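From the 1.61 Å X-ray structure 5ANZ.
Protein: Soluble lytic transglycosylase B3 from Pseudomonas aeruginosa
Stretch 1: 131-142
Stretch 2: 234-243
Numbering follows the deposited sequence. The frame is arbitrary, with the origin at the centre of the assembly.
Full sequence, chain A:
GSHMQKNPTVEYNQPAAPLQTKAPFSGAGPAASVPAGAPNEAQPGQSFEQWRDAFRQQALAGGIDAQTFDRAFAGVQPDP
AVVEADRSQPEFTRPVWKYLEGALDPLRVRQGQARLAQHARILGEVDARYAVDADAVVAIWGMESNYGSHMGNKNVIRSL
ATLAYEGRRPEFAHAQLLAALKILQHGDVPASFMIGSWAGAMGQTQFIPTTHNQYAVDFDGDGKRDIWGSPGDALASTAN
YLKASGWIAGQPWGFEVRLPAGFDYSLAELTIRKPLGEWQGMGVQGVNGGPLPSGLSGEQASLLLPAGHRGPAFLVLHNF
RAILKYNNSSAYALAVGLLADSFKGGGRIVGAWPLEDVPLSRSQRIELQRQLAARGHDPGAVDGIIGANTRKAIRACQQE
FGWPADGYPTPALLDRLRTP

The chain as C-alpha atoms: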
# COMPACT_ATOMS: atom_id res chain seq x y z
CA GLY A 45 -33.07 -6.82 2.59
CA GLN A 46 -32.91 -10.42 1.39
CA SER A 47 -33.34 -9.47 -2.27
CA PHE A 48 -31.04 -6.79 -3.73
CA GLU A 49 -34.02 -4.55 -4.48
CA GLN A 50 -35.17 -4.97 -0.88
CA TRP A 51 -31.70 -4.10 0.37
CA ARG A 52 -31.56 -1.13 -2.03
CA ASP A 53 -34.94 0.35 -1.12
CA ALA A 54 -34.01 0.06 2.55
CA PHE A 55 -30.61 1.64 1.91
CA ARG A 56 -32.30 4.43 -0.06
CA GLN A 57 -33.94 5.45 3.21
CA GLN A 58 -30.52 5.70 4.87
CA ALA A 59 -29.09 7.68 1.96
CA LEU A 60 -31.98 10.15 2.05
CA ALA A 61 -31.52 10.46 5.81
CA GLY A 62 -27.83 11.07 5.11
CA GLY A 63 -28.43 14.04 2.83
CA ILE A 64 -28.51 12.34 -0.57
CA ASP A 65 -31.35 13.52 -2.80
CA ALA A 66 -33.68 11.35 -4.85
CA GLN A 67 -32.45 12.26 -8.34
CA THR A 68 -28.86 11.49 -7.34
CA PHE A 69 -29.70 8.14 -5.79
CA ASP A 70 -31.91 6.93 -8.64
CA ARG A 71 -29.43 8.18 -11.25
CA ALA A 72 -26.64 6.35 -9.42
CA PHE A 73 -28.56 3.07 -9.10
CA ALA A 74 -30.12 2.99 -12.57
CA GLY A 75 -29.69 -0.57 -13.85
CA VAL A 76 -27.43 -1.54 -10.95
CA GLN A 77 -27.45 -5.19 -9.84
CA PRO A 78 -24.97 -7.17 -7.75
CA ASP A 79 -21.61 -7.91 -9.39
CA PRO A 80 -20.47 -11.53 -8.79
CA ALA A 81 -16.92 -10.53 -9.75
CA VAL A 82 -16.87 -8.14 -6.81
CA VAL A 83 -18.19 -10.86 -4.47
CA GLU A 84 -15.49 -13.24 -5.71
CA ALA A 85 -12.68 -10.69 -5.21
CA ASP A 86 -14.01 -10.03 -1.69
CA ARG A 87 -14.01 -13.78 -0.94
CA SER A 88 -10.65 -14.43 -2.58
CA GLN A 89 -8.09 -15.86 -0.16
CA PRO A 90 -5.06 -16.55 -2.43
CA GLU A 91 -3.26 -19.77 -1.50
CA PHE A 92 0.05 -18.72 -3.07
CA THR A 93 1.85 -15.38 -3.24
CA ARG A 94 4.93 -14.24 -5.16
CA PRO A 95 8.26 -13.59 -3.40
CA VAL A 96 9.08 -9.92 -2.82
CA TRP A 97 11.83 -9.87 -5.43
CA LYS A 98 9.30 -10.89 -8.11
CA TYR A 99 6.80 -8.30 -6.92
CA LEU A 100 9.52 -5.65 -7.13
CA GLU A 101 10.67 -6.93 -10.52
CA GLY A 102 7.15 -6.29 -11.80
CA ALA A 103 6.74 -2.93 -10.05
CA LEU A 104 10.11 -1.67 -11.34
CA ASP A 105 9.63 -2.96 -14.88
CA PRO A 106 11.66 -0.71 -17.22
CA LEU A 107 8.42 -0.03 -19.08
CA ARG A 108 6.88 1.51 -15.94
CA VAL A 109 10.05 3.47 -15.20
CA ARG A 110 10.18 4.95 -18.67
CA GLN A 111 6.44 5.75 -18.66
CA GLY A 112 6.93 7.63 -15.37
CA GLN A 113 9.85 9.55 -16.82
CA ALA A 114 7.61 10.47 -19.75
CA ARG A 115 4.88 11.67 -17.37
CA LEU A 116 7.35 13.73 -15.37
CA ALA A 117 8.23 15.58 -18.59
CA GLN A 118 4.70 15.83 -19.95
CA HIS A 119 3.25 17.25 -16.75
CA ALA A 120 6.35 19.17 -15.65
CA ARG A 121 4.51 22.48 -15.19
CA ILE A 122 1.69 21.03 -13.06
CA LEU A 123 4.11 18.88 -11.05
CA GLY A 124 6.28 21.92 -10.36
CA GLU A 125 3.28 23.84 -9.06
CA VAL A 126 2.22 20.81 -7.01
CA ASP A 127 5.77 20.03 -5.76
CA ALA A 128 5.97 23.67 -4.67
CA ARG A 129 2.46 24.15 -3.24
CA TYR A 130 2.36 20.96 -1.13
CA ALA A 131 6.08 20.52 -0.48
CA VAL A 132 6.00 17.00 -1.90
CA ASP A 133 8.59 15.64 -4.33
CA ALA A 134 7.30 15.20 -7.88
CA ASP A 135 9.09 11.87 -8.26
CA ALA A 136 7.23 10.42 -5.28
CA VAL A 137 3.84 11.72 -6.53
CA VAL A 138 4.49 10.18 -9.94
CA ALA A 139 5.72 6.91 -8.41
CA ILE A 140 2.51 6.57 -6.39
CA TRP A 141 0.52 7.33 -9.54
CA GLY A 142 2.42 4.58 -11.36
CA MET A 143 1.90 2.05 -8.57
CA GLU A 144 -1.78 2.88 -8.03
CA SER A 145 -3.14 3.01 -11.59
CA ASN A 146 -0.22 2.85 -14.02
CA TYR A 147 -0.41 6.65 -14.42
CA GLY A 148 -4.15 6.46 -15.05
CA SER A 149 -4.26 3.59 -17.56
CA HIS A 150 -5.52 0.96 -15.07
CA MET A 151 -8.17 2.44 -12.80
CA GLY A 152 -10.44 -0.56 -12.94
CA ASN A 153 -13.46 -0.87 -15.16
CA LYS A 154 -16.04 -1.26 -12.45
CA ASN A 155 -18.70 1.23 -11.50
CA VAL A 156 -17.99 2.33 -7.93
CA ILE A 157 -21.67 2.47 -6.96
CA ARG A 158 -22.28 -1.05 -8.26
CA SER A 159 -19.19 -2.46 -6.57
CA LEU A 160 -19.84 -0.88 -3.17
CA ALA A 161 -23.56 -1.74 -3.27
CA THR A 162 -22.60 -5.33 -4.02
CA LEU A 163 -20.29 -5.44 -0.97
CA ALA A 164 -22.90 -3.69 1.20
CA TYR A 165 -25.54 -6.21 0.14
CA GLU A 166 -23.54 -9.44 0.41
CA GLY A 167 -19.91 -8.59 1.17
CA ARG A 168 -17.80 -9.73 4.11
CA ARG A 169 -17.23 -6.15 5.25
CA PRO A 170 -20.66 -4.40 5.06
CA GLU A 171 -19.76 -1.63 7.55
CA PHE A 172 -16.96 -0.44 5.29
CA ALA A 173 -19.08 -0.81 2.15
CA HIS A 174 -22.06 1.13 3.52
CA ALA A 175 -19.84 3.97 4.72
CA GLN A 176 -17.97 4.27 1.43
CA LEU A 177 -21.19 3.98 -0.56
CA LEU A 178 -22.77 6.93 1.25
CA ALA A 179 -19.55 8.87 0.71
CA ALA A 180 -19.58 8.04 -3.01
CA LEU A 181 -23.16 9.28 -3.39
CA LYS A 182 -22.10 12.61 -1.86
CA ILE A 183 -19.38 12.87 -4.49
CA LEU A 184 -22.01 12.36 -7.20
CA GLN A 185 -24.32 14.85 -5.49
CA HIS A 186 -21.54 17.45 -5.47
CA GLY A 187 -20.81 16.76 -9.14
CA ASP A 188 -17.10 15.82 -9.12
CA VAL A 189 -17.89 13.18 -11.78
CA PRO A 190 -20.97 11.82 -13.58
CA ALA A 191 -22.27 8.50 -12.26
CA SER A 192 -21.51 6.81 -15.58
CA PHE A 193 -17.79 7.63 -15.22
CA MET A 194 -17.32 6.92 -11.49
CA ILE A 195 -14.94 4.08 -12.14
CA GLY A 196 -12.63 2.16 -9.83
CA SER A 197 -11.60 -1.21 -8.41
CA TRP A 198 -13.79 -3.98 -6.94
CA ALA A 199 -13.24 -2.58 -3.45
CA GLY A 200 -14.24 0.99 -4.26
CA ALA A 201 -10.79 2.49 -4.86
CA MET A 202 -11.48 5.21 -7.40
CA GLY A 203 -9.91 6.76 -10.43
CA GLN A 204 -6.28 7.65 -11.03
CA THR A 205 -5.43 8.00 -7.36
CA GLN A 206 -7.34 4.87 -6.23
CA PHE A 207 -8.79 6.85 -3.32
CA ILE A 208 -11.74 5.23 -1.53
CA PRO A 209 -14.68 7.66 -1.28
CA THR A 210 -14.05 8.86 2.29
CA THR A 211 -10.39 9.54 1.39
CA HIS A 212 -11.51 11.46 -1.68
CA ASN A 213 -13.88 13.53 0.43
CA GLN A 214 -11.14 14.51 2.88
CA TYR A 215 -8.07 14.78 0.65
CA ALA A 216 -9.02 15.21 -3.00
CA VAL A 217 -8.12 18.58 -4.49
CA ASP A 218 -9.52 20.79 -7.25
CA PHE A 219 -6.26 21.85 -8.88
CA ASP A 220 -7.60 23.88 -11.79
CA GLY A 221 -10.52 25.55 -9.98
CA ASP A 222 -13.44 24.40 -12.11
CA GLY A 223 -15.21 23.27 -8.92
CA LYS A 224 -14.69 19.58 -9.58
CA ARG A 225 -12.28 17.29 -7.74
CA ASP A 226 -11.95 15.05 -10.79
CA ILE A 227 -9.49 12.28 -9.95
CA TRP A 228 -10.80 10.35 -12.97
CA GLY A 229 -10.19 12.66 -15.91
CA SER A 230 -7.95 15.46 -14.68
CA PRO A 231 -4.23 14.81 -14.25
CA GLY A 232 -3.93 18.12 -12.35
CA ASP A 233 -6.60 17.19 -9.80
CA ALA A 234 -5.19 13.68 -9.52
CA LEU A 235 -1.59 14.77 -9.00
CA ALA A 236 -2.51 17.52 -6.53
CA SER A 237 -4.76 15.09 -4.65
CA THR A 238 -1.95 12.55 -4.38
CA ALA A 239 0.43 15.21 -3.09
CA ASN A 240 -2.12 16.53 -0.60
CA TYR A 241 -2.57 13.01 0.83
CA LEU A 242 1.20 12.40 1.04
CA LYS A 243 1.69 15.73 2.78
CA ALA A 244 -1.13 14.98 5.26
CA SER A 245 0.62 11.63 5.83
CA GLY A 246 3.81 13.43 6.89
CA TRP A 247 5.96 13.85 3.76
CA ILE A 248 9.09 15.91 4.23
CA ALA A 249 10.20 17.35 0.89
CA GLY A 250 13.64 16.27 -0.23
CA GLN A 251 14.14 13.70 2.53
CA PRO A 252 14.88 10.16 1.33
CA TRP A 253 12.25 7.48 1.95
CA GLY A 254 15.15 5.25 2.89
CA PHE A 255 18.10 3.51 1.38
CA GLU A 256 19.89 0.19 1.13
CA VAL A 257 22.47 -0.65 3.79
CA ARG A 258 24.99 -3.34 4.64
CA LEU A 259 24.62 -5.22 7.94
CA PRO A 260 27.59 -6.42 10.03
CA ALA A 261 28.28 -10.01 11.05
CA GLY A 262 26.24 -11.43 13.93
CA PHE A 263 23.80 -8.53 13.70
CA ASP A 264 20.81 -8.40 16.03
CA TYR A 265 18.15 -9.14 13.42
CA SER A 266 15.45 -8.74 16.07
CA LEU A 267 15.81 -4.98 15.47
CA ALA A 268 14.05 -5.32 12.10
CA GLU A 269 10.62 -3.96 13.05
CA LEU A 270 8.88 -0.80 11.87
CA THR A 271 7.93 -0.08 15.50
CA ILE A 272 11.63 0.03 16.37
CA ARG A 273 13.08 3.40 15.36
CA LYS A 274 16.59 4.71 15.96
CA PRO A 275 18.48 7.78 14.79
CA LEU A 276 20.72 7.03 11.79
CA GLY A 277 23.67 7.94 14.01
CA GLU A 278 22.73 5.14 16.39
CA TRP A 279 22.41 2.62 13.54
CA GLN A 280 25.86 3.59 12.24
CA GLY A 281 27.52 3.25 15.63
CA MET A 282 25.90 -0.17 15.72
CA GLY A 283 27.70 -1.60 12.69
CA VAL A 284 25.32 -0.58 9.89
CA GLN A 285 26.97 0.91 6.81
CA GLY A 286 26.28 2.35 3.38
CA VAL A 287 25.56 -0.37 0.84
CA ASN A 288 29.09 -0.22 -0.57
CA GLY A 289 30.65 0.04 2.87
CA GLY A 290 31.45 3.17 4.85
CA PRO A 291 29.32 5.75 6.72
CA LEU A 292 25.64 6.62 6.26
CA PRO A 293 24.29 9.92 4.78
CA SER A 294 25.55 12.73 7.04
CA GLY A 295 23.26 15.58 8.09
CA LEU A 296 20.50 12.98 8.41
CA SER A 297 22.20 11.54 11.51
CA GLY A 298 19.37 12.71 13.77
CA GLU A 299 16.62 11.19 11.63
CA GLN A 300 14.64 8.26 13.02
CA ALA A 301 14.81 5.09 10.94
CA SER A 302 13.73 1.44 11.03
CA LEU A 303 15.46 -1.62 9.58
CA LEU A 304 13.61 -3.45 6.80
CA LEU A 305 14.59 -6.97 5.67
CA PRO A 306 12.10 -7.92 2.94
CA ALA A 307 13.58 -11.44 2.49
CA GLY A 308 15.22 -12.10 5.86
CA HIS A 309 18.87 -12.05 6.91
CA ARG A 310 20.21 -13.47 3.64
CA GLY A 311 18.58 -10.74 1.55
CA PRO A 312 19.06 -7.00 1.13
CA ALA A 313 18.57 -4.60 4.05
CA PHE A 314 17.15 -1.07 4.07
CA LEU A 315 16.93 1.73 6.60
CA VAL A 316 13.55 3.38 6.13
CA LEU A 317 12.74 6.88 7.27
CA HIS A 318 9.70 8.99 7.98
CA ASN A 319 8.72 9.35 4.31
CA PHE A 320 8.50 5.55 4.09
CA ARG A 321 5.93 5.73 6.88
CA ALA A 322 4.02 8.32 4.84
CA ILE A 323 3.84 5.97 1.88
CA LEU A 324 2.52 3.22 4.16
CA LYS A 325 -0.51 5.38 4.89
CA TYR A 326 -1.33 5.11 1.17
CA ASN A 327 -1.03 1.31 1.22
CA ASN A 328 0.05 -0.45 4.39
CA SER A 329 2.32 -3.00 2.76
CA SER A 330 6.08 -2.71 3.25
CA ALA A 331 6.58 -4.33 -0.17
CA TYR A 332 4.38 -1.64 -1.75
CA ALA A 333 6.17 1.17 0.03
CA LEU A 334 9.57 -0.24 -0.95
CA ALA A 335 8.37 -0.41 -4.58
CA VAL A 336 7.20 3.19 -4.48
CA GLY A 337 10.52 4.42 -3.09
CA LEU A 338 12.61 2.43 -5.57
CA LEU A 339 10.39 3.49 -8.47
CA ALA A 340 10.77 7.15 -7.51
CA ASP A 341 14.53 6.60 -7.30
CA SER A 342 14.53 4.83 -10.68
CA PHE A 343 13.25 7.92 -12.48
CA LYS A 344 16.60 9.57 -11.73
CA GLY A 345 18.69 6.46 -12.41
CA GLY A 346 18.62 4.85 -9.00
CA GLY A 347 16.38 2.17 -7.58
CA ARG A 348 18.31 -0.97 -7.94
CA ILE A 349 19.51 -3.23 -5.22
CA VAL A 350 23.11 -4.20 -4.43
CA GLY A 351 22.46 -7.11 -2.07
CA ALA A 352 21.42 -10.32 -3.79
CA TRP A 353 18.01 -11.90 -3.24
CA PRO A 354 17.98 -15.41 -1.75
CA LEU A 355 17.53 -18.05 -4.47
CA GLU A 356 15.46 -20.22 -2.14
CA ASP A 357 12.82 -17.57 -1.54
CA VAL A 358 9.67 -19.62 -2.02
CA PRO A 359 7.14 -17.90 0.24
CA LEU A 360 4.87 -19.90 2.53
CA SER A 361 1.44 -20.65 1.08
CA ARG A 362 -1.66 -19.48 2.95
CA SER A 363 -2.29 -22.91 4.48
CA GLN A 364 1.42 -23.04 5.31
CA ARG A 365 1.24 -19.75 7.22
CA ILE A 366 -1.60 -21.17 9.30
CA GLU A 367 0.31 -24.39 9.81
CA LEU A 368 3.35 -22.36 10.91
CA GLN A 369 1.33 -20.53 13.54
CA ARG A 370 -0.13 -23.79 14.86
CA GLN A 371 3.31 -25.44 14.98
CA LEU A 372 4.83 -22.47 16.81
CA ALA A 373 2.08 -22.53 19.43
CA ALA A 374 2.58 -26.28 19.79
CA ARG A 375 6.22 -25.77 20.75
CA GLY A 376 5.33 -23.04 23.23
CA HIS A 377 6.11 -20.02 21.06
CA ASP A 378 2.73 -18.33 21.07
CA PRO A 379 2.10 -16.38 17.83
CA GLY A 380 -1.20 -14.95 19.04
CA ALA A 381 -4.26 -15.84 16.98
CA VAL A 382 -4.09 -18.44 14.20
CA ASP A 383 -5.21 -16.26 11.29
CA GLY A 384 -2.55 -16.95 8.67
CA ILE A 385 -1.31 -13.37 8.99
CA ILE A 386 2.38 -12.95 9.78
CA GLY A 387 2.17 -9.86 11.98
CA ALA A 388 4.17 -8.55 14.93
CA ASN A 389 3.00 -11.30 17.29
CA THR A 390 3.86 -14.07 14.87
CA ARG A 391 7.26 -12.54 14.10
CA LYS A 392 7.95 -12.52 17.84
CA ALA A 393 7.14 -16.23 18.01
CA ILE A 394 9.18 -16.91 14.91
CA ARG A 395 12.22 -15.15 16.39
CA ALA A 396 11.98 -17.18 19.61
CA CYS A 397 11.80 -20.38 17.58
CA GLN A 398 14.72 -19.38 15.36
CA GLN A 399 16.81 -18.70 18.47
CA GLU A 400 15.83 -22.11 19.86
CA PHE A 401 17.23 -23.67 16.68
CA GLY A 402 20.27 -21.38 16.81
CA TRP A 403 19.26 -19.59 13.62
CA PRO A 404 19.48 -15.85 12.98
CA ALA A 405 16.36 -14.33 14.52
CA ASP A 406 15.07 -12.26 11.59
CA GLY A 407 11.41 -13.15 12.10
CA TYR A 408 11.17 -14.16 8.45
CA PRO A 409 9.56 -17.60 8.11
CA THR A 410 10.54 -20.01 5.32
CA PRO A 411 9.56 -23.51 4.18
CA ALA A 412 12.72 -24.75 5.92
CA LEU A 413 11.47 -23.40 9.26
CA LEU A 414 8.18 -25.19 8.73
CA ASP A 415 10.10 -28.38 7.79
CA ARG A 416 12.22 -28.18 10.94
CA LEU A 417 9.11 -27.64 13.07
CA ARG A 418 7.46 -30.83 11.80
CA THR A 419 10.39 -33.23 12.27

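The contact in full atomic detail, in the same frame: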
# COMPACT_ATOMS: atom_id res chain seq x y z
N ALA A 131 4.79 20.97 -0.99
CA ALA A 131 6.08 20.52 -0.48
C ALA A 131 6.14 18.99 -0.51
O ALA A 131 6.45 18.33 0.51
CB ALA A 131 6.34 21.04 0.91
N VAL A 132 5.87 18.43 -1.69
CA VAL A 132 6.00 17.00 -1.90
C VAL A 132 6.75 16.78 -3.21
O VAL A 132 6.43 17.40 -4.22
CB VAL A 132 4.63 16.29 -1.98
CG1 VAL A 132 4.82 14.81 -2.27
CG2 VAL A 132 3.88 16.47 -0.65
N ASP A 133 7.74 15.89 -3.17
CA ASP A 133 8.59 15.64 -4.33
C ASP A 133 7.80 15.06 -5.49
O ASP A 133 7.04 14.11 -5.32
CB ASP A 133 9.73 14.70 -3.95
CG ASP A 133 10.64 15.32 -2.90
OD1 ASP A 133 11.56 16.06 -3.27
OD2 ASP A 133 10.40 15.10 -1.69
N ALA A 134 8.01 15.63 -6.68
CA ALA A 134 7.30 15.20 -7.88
C ALA A 134 7.54 13.72 -8.15
O ALA A 134 6.63 13.03 -8.61
CB ALA A 134 7.73 16.02 -9.08
N ASP A 135 8.76 13.25 -7.90
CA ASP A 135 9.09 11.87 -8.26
C ASP A 135 8.29 10.90 -7.41
O ASP A 135 7.88 9.84 -7.89
CB ASP A 135 10.59 11.59 -8.09
CG ASP A 135 11.45 12.28 -9.15
OD1 ASP A 135 10.90 12.78 -10.16
OD2 ASP A 135 12.69 12.29 -8.97
N ALA A 136 8.03 11.27 -6.16
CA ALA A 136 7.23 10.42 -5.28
C ALA A 136 5.75 10.44 -5.69
O ALA A 136 5.12 9.39 -5.72
CB ALA A 136 7.37 10.85 -3.83
N VAL A 137 5.22 11.62 -6.01
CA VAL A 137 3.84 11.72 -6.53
C VAL A 137 3.67 10.86 -7.78
O VAL A 137 2.72 10.08 -7.89
CB VAL A 137 3.49 13.18 -6.87
CG1 VAL A 137 2.10 13.28 -7.51
CG2 VAL A 137 3.51 14.04 -5.60
N VAL A 138 4.61 10.96 -8.71
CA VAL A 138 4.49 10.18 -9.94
C VAL A 138 4.70 8.68 -9.67
O VAL A 138 4.05 7.85 -10.29
CB VAL A 138 5.47 10.70 -11.02
CG1 VAL A 138 5.54 9.73 -12.22
CG2 VAL A 138 5.00 12.10 -11.50
N ALA A 139 5.56 8.32 -8.72
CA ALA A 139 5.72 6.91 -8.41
C ALA A 139 4.44 6.32 -7.84
O ALA A 139 4.08 5.20 -8.16
CB ALA A 139 6.90 6.71 -7.43
N ILE A 140 3.77 7.06 -6.97
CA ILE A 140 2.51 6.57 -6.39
C ILE A 140 1.48 6.38 -7.52
O ILE A 140 0.76 5.37 -7.57
CB ILE A 140 1.96 7.54 -5.33
CG1 ILE A 140 2.84 7.55 -4.06
CG2 ILE A 140 0.48 7.20 -4.98
CD1 ILE A 140 2.61 6.42 -3.05
N TRP A 141 1.43 7.36 -8.41
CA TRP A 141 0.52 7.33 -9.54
C TRP A 141 0.79 6.09 -10.40
O TRP A 141 -0.13 5.41 -10.85
CB TRP A 141 0.73 8.60 -10.36
CG TRP A 141 -0.27 8.94 -11.42
CD1 TRP A 141 -1.59 8.56 -11.51
CD2 TRP A 141 -0.02 9.79 -12.54
NE1 TRP A 141 -2.16 9.15 -12.62
CE2 TRP A 141 -1.22 9.90 -13.27
CE3 TRP A 141 1.11 10.50 -12.98
CZ2 TRP A 141 -1.32 10.68 -14.42
CZ3 TRP A 141 1.01 11.28 -14.11
CH2 TRP A 141 -0.19 11.36 -14.83
N GLY A 142 2.06 5.79 -10.63
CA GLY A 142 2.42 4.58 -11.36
C GLY A 142 1.99 3.31 -10.64
O GLY A 142 1.47 2.38 -11.27
N ALA A 234 -5.73 14.94 -10.03
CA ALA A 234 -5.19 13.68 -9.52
C ALA A 234 -3.84 13.87 -8.85
O ALA A 234 -3.61 13.35 -7.76
CB ALA A 234 -5.05 12.66 -10.66
N LEU A 235 -2.94 14.57 -9.52
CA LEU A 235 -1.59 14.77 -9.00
C LEU A 235 -1.62 15.62 -7.72
O LEU A 235 -0.94 15.31 -6.75
CB LEU A 235 -0.68 15.40 -10.07
CG LEU A 235 -0.44 14.50 -11.30
CD1 LEU A 235 0.26 15.28 -12.44
CD2 LEU A 235 0.34 13.25 -10.90
N ALA A 236 -2.43 16.67 -7.72
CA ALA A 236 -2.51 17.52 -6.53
C ALA A 236 -3.13 16.74 -5.38
O ALA A 236 -2.72 16.93 -4.22
CB ALA A 236 -3.31 18.76 -6.82
N SER A 237 -4.12 15.89 -5.68
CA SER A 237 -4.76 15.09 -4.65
C SER A 237 -3.77 14.12 -4.03
O SER A 237 -3.73 13.96 -2.81
CB SER A 237 -5.96 14.31 -5.23
OG SER A 237 -6.95 15.21 -5.70
N THR A 238 -2.96 13.48 -4.87
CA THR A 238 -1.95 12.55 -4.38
C THR A 238 -0.98 13.26 -3.46
O THR A 238 -0.64 12.74 -2.39
CB THR A 238 -1.20 11.92 -5.55
OG1 THR A 238 -2.14 11.24 -6.39
CG2 THR A 238 -0.12 10.93 -5.05
N ALA A 239 -0.54 14.44 -3.87
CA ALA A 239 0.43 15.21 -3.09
C ALA A 239 -0.18 15.65 -1.77
O ALA A 239 0.47 15.60 -0.73
CB ALA A 239 0.90 16.43 -3.88
N ASN A 240 -1.43 16.10 -1.81
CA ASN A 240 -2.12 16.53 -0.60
C ASN A 240 -2.19 15.38 0.43
O ASN A 240 -1.99 15.59 1.64
CB ASN A 240 -3.52 17.02 -0.97
CG ASN A 240 -4.21 17.69 0.18
OD1 ASN A 240 -3.63 18.53 0.85
ND2 ASN A 240 -5.45 17.31 0.43
N TYR A 241 -2.47 14.18 -0.04
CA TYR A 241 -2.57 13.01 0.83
C TYR A 241 -1.18 12.63 1.38
O TYR A 241 -1.03 12.34 2.58
CB TYR A 241 -3.21 11.83 0.08
CG TYR A 241 -3.50 10.61 0.94
CD1 TYR A 241 -2.53 9.65 1.20
CD2 TYR A 241 -4.76 10.41 1.49
CE1 TYR A 241 -2.81 8.54 1.98
CE2 TYR A 241 -5.05 9.31 2.27
CZ TYR A 241 -4.07 8.38 2.51
OH TYR A 241 -4.36 7.27 3.28
N LEU A 242 -0.15 12.67 0.53
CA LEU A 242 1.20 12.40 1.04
C LEU A 242 1.63 13.43 2.08
O LEU A 242 2.29 13.09 3.07
CB LEU A 242 2.22 12.37 -0.11
CG LEU A 242 2.16 11.11 -0.97
CD1 LEU A 242 3.06 11.31 -2.20
CD2 LEU A 242 2.58 9.84 -0.18
N LYS A 243 1.27 14.69 1.86
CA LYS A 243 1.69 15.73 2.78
C LYS A 243 0.96 15.54 4.11
O LYS A 243 1.57 15.68 5.17
CB LYS A 243 1.43 17.14 2.20
CG LYS A 243 1.86 18.31 3.10
CD LYS A 243 3.40 18.35 3.26
CE LYS A 243 3.84 19.49 4.20
NZ LYS A 243 3.64 20.86 3.62

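Two helices, 134-142 and 234-243, pack across each other at a steep angle: their axes approach to 9.5 Å and their N-to-C directions differ by 108°. The backbones come nearest at Val 137 and Ala 239, whose CA atoms lie 6.0 Å apart. No hydrogen bond links the stretches; they bury 553 Å² between them, and most of the close contacts are between carbon atoms. Along stretch 2, Ala 234 points toward stretch 1 without making close contact, but its carbonyl serves the helix twice, accepting the backbone N of Thr 238 and also its hydroxyl (OG1 to Ala 234 O, 2.9 Å). Leu 235 leaves its backbone sideways, yet its end reaches inward: CD2 sits over one face of the Trp 141 ring, 3.5 Å from Trp 141 CE3, in a CH-pi contact, and 3.8 Å from Val 137 CG1. Ala 236 points away. With its hydroxyl tied back to its own helix, Thr 238 offers a methyl to stretch 1, CG2 lying 3.8 Å from Ile 140 CG2. Ala 239 presents little bulk at the closest backbone approach; its CB meets Val 137 CG2 at 3.9 Å, and its carbonyl O lies 3.5 Å from Val 132 CG2, a van der Waals contact. Val 137 is thus a knob seated among Leu 235, Thr 238, Ala 239 and Leu 242. Asn 240 points away, and Tyr 241 stays clear of stretch 1. Leu 242 turns back toward it, its CD1 touching Val 132 CG1 at 3.9 Å and Ile 140 CG1 at 4.2 Å, so one methyl bridges the loop before helix 134-142 and the helix itself. At the exposed margin, Lys 243 packs its CB 3.8 Å from Val 132 CG2, while its side chain, kinked at chi2 (p) and chi4 (m), brings NZ to 3.8 Å from Ala 131 CB, a van der Waals contact only; the hydrogen bond of NZ is made just outside the two stretches.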